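Local coordinates for Thiol:disulfide interchange protein (Proteus mirabilis, PDB 4OD7), which probably acts as a periplasmic thioredoxin-fold dithiol oxidase that introduces disulfide bonds into folding proteins, at residues A78-A82 with L83-D87. The protein carries 1 engineered substitution. Residues are numbered along the deposited sequence; the frame is centred on the assembly and turned at random.
Sequences AVAIA and LGVED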
ATOM      1  N   ALA A  78      -9.253  -5.603  -0.004  1.00 12.84           N
ATOM      2  CA  ALA A  78      -9.535  -6.673   0.971  1.00 13.02           C
ATOM      3  C   ALA A  78      -9.898  -8.005   0.258  1.00 10.50           C
ATOM      4  O   ALA A  78      -9.570  -9.049   0.738  1.00 11.04           O
ATOM      5  CB  ALA A  78     -10.632  -6.261   1.928  1.00 13.83           C
ATOM      6  N   VAL A  79     -10.707  -7.942  -0.800  1.00 14.26           N
ATOM      7  CA  VAL A  79     -11.041  -9.134  -1.582  1.00 13.79           C
ATOM      8  C   VAL A  79      -9.768  -9.720  -2.197  1.00 14.51           C
ATOM      9  O   VAL A  79      -9.589 -10.933  -2.230  1.00 15.90           O
ATOM     10  CB  VAL A  79     -12.090  -8.820  -2.661  1.00 12.30           C
ATOM     11  CG1 VAL A  79     -12.281 -10.018  -3.604  1.00 11.58           C
ATOM     12  CG2 VAL A  79     -13.405  -8.450  -1.997  1.00 13.90           C
ATOM     13  N   ALA A  80      -8.904  -8.848  -2.719  1.00 14.67           N
ATOM     14  CA  ALA A  80      -7.683  -9.296  -3.359  1.00 15.97           C
ATOM     15  C   ALA A  80      -6.810 -10.061  -2.369  1.00 16.34           C
ATOM     16  O   ALA A  80      -6.188 -11.068  -2.736  1.00 18.46           O
ATOM     17  CB  ALA A  80      -6.937  -8.130  -3.929  1.00 14.94           C
ATOM     18  N   ILE A  81      -6.726  -9.536  -1.143  1.00 15.61           N
ATOM     19  CA  ILE A  81      -5.993 -10.163  -0.044  1.00 12.73           C
ATOM     20  C   ILE A  81      -6.636 -11.487   0.304  1.00 12.97           C
ATOM     21  O   ILE A  81      -5.936 -12.481   0.451  1.00 16.33           O
ATOM     22  CB  ILE A  81      -5.915  -9.282   1.185  1.00 12.91           C
ATOM     23  CG1 ILE A  81      -5.093  -8.021   0.846  1.00 12.46           C
ATOM     24  CG2 ILE A  81      -5.298 -10.038   2.367  1.00 14.83           C
ATOM     25  CD1 ILE A  81      -5.216  -6.966   1.856  1.00 11.57           C
ATOM     26  N   ALA A  82      -7.955 -11.487   0.478  1.00 11.65           N
ATOM     27  CA  ALA A  82      -8.657 -12.693   0.870  1.00 13.32           C
ATOM     28  C   ALA A  82      -8.502 -13.827  -0.155  1.00 16.81           C
ATOM     29  O   ALA A  82      -8.444 -15.020   0.227  1.00 16.97           O
ATOM     30  CB  ALA A  82     -10.147 -12.397   1.124  1.00 15.15           C
ATOM     31  N   LEU A  83      -8.504 -13.473  -1.445  1.00 18.55           N
ATOM     32  CA  LEU A  83      -8.395 -14.474  -2.509  1.00 17.06           C
ATOM     33  C   LEU A  83      -6.937 -14.735  -2.822  1.00 17.14           C
ATOM     34  O   LEU A  83      -6.638 -15.659  -3.557  1.00 20.28           O
ATOM     35  CB  LEU A  83      -9.145 -14.024  -3.767  1.00 17.05           C
ATOM     36  CG  LEU A  83     -10.654 -13.889  -3.531  1.00 16.61           C
ATOM     37  CD1 LEU A  83     -11.401 -13.534  -4.757  1.00 16.14           C
ATOM     38  CD2 LEU A  83     -11.261 -15.117  -2.847  1.00 18.64           C
ATOM     39  N   GLY A  84      -6.047 -13.881  -2.302  1.00 20.39           N
ATOM     40  CA  GLY A  84      -4.615 -14.003  -2.506  1.00 17.70           C
ATOM     41  C   GLY A  84      -4.214 -13.704  -3.934  1.00 20.30           C
ATOM     42  O   GLY A  84      -3.237 -14.262  -4.436  1.00 21.42           O
ATOM     43  N   VAL A  85      -4.904 -12.762  -4.558  1.00 16.62           N
ATOM     44  CA  VAL A  85      -4.673 -12.464  -5.975  1.00 15.82           C
ATOM     45  C   VAL A  85      -4.175 -11.038  -6.200  1.00 14.00           C
ATOM     46  O   VAL A  85      -4.421 -10.439  -7.224  1.00 15.35           O
ATOM     47  CB  VAL A  85      -5.970 -12.750  -6.784  1.00 14.72           C
ATOM     48  CG1 VAL A  85      -6.371 -14.215  -6.687  1.00 16.89           C
ATOM     49  CG2 VAL A  85      -7.128 -11.863  -6.298  1.00 19.38           C
ATOM     50  N   GLU A  86      -3.513 -10.506  -5.188  1.00 17.70           N
ATOM     51  CA  GLU A  86      -2.976  -9.154  -5.185  1.00 17.69           C
ATOM     52  C   GLU A  86      -2.163  -8.897  -6.446  1.00 19.15           C
ATOM     53  O   GLU A  86      -2.416  -7.959  -7.165  1.00 19.61           O
ATOM     54  CB  GLU A  86      -2.092  -8.931  -3.959  1.00 17.18           C
ATOM     55  CG  GLU A  86      -2.755  -9.111  -2.594  1.00 17.02           C
ATOM     56  CD  GLU A  86      -2.514 -10.506  -2.020  1.00 22.57           C
ATOM     57  OE1 GLU A  86      -2.339 -11.468  -2.810  1.00 21.05           O
ATOM     58  OE2 GLU A  86      -2.447 -10.651  -0.770  1.00 22.19           O
ATOM     59  N   ASP A  87      -1.230  -9.780  -6.754  1.00 22.33           N
ATOM     60  CA  ASP A  87      -0.358  -9.558  -7.897  1.00 24.44           C
ATOM     61  C   ASP A  87      -1.049  -9.556  -9.247  1.00 23.71           C
ATOM     62  O   ASP A  87      -0.621  -8.877 -10.175  1.00 23.66           O
ATOM     63  CB  ASP A  87       0.710 -10.661  -7.932  1.00 27.35           C
ATOM     64  CG  ASP A  87       1.820 -10.445  -6.944  1.00 27.95           C
ATOM     65  OD1 ASP A  87       1.773  -9.436  -6.218  1.00 27.42           O
ATOM     66  OD2 ASP A  87       2.731 -11.309  -6.885  1.00 31.46           O
TER
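V85 N reaches back 2.8 Å to A80 O in the carbonyl plane, while G84 N makes a weak bond of 3.1 Å to I81 O, the Schellman pair that ends helix 70-83. One residue earlier, L83 N still makes the regular i to i+4 bond to V79 O, 2.9 Å. G84, the C-prime residue, turns the chain with a phi of 70°, a value that glycine, lacking CB, adopts easily; V85 follows at once as N-cap of helix 86-99. V79 and L83, one helical turn apart, lie side by side, CG1 of V79 3.8 Å from CD1 of L83; chi1 of 172° sets that V79 methyl beside its own carbonyl carbon, on the side from which L83 comes. V85 CG2 lies 4.4 Å from A80 CB, and alanine suits the place because its single methyl takes little space. E86 bends at chi2 (96°) and folds its carboxylate back alongside the last turn, OE2 in van der Waals contact with I81 CA at 3.7 Å. The apolar pairs pack on the flank where F113, V118, Y123 and A126 also touch them. The carbonyl end of helix 70-83 would probably disfavour the E86 charge, whereas the first turn of helix 86-99 would probably favour it.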